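Local coordinates for protein octenoyl-CoA reductase/carboxylase (Streptomyces sp., PDB 4A0S) that probably reduces 2-octenoyl-CoA with NADPH while fixing carbon dioxide, yielding an extender unit for polyketide biosynthesis, at residues D63-A68 and S182-K187. Residues are numbered along the deposited sequence; the frame is centred on the assembly and turned at random.
Sequences DEVLVA and SQLLPK
Leu184 reaches across to Val65 and Val67 with its two branches divided between them, one methyl for each valine. The tight half lies at Val65, where CD1 of Leu184 approaches CG2 of Val65 at 3.5 Å; CB and CG1 of Val65 are only slightly farther from the same methyl, which thus rests against the whole isopropyl fork. The looser half is at Val67: a single pair of methyls, CG2 of Val67 and CD2 of Leu184, meets at 4.1 Å as the two side chains run past each other in opposite directions. Leu184 has an extended outer torsion (chi2 176°), which carries CD1 forward to the fork while CD2 branches off toward Val67. With CG1 anti to the backbone N in both valines (chi1 175° and 173°), CG2 is the branch that comes nearest to Leu184 in each. The join is purely apolar and the backbones stay well apart, with 8.5 Å between CA of Val65 and CA of Leu184. Even the looser side is closed to solvent, all three residues being buried. This is core packing within the GroES-like domain of a medium-chain dehydrogenase fold, away from the nucleotide and acyl-CoA sites. Val121 and Val128 also pack on Val65, while Trp131, Val137, Val139 and Val179 pack against Leu184. Strand 64-73 pairs antiparallel with strands 117-124 and 176-180, and strand 184-186 joins the same curled sheet through strand 136-139.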
ATOM      1  N   ASP A  63       2.156   6.017  33.242  1.00 14.57           N
ATOM      2  CA  ASP A  63       1.817   6.397  31.878  1.00 14.30           C
ATOM      3  C   ASP A  63       0.302   6.609  31.795  1.00 14.14           C
ATOM      4  O   ASP A  63      -0.259   6.740  30.714  1.00 13.94           O
ATOM      5  CB  ASP A  63       2.229   5.295  30.920  1.00 14.21           C
ATOM      6  CG  ASP A  63       1.467   4.004  31.168  1.00 15.69           C
ATOM      7  OD1 ASP A  63       1.074   3.740  32.337  1.00 16.95           O
ATOM      8  OD2 ASP A  63       1.237   3.251  30.194  1.00 20.26           O
ATOM      9  N   GLU A  64      -0.348   6.655  32.949  1.00 14.29           N
ATOM     10  CA  GLU A  64      -1.800   6.738  32.966  1.00 14.22           C
ATOM     11  C   GLU A  64      -2.311   8.084  33.402  1.00 14.34           C
ATOM     12  O   GLU A  64      -1.603   8.860  34.029  1.00 14.56           O
ATOM     13  CB  GLU A  64      -2.377   5.678  33.880  1.00 14.38           C
ATOM     14  CG  GLU A  64      -2.466   4.319  33.239  1.00 14.28           C
ATOM     15  CD  GLU A  64      -2.780   3.240  34.253  1.00 15.12           C
ATOM     16  OE1 GLU A  64      -2.987   3.565  35.440  1.00 15.76           O
ATOM     17  OE2 GLU A  64      -2.810   2.052  33.874  1.00 17.29           O
ATOM     18  N   VAL A  65      -3.579   8.326  33.096  1.00 14.26           N
ATOM     19  CA  VAL A  65      -4.221   9.568  33.429  1.00 14.42           C
ATOM     20  C   VAL A  65      -5.545   9.226  34.063  1.00 14.54           C
ATOM     21  O   VAL A  65      -6.230   8.312  33.618  1.00 14.39           O
ATOM     22  CB  VAL A  65      -4.438  10.421  32.166  1.00 14.27           C
ATOM     23  CG1 VAL A  65      -5.200  11.646  32.492  1.00 14.50           C
ATOM     24  CG2 VAL A  65      -3.079  10.800  31.545  1.00 14.24           C
ATOM     25  N   LEU A  66      -5.864   9.929  35.146  1.00 14.88           N
ATOM     26  CA  LEU A  66      -7.142   9.736  35.780  1.00 15.08           C
ATOM     27  C   LEU A  66      -8.009  10.809  35.200  1.00 15.10           C
ATOM     28  O   LEU A  66      -7.676  11.981  35.280  1.00 15.27           O
ATOM     29  CB  LEU A  66      -7.029   9.890  37.281  1.00 15.54           C
ATOM     30  CG  LEU A  66      -8.327   9.674  38.048  1.00 15.86           C
ATOM     31  CD1 LEU A  66      -8.854   8.227  37.910  1.00 15.74           C
ATOM     32  CD2 LEU A  66      -8.001  10.018  39.485  1.00 16.39           C
ATOM     33  N   VAL A  67      -9.118  10.395  34.615  1.00 14.97           N
ATOM     34  CA  VAL A  67     -10.042  11.312  33.984  1.00 15.02           C
ATOM     35  C   VAL A  67     -11.290  11.344  34.846  1.00 15.37           C
ATOM     36  O   VAL A  67     -11.779  10.287  35.220  1.00 15.40           O
ATOM     37  CB  VAL A  67     -10.424  10.796  32.571  1.00 14.68           C
ATOM     38  CG1 VAL A  67     -11.520  11.648  31.934  1.00 14.79           C
ATOM     39  CG2 VAL A  67      -9.194  10.744  31.691  1.00 14.40           C
ATOM     40  N   ALA A  68     -11.763  12.550  35.186  1.00 15.71           N
ATOM     41  CA  ALA A  68     -13.104  12.719  35.749  1.00 16.09           C
ATOM     42  C   ALA A  68     -13.999  12.611  34.538  1.00 15.88           C
ATOM     43  O   ALA A  68     -14.007  13.496  33.695  1.00 15.83           O
ATOM     44  CB  ALA A  68     -13.269  14.094  36.412  1.00 16.75           C
ATOM     45  N   SER A 182      -1.940   7.433  25.971  1.00 15.69           N
ATOM     46  CA  SER A 182      -2.097   7.249  24.531  1.00 15.55           C
ATOM     47  C   SER A 182      -3.525   6.882  24.144  1.00 15.46           C
ATOM     48  O   SER A 182      -3.786   6.520  22.986  1.00 15.36           O
ATOM     49  CB  SER A 182      -1.132   6.186  24.021  1.00 15.52           C
ATOM     50  OG  SER A 182      -1.368   4.971  24.698  1.00 15.55           O
ATOM     51  N   GLN A 183      -4.442   6.983  25.111  1.00 15.52           N
ATOM     52  CA  GLN A 183      -5.873   6.882  24.833  1.00 15.49           C
ATOM     53  C   GLN A 183      -6.516   8.255  24.736  1.00 15.56           C
ATOM     54  O   GLN A 183      -7.686   8.369  24.378  1.00 15.56           O
ATOM     55  CB  GLN A 183      -6.586   6.105  25.937  1.00 15.58           C
ATOM     56  CG  GLN A 183      -6.181   4.658  26.055  1.00 15.57           C
ATOM     57  CD  GLN A 183      -6.920   3.999  27.192  1.00 15.71           C
ATOM     58  OE1 GLN A 183      -6.340   3.684  28.224  1.00 15.82           O
ATOM     59  NE2 GLN A 183      -8.231   3.845  27.027  1.00 15.74           N
ATOM     60  N   LEU A 184      -5.741   9.285  25.069  1.00 15.64           N
ATOM     61  CA  LEU A 184      -6.264  10.642  25.203  1.00 15.78           C
ATOM     62  C   LEU A 184      -6.140  11.485  23.959  1.00 15.77           C
ATOM     63  O   LEU A 184      -5.071  11.527  23.327  1.00 15.73           O
ATOM     64  CB  LEU A 184      -5.544  11.369  26.339  1.00 15.95           C
ATOM     65  CG  LEU A 184      -5.871  10.852  27.733  1.00 16.04           C
ATOM     66  CD1 LEU A 184      -5.044  11.581  28.738  1.00 16.24           C
ATOM     67  CD2 LEU A 184      -7.349  11.066  28.043  1.00 16.12           C
ATOM     68  N   LEU A 185      -7.223  12.195  23.654  1.00 15.85           N
ATOM     69  CA  LEU A 185      -7.218  13.218  22.628  1.00 15.92           C
ATOM     70  C   LEU A 185      -7.952  14.433  23.171  1.00 16.16           C
ATOM     71  O   LEU A 185      -8.821  14.288  24.031  1.00 16.23           O
ATOM     72  CB  LEU A 185      -7.899  12.714  21.364  1.00 15.81           C
ATOM     73  CG  LEU A 185      -7.175  11.581  20.639  1.00 15.61           C
ATOM     74  CD1 LEU A 185      -8.065  11.002  19.532  1.00 15.54           C
ATOM     75  CD2 LEU A 185      -5.798  12.069  20.129  1.00 15.64           C
ATOM     76  N   PRO A 186      -7.607  15.626  22.673  1.00 16.33           N
ATOM     77  CA  PRO A 186      -8.382  16.784  23.101  1.00 16.61           C
ATOM     78  C   PRO A 186      -9.824  16.640  22.657  1.00 16.62           C
ATOM     79  O   PRO A 186     -10.111  16.281  21.503  1.00 16.51           O
ATOM     80  CB  PRO A 186      -7.711  17.960  22.385  1.00 16.80           C
ATOM     81  CG  PRO A 186      -6.918  17.377  21.293  1.00 16.93           C
ATOM     82  CD  PRO A 186      -6.521  15.991  21.734  1.00 16.33           C
ATOM     83  N   LYS A 187     -10.723  16.863  23.594  1.00 16.78           N
ATOM     84  CA  LYS A 187     -12.138  16.855  23.292  1.00 16.87           C
ATOM     85  C   LYS A 187     -12.437  17.948  22.276  1.00 17.07           C
ATOM     86  O   LYS A 187     -11.975  19.076  22.431  1.00 17.30           O
ATOM     87  CB  LYS A 187     -12.926  17.114  24.568  1.00 17.08           C
ATOM     88  CG  LYS A 187     -14.409  17.313  24.351  1.00 17.26           C
ATOM     89  CD  LYS A 187     -15.027  17.837  25.618  1.00 17.64           C
ATOM     90  CE  LYS A 187     -16.349  18.548  25.331  1.00 18.78           C
ATOM     91  NZ  LYS A 187     -16.147  19.849  24.607  1.00 18.68           N
TER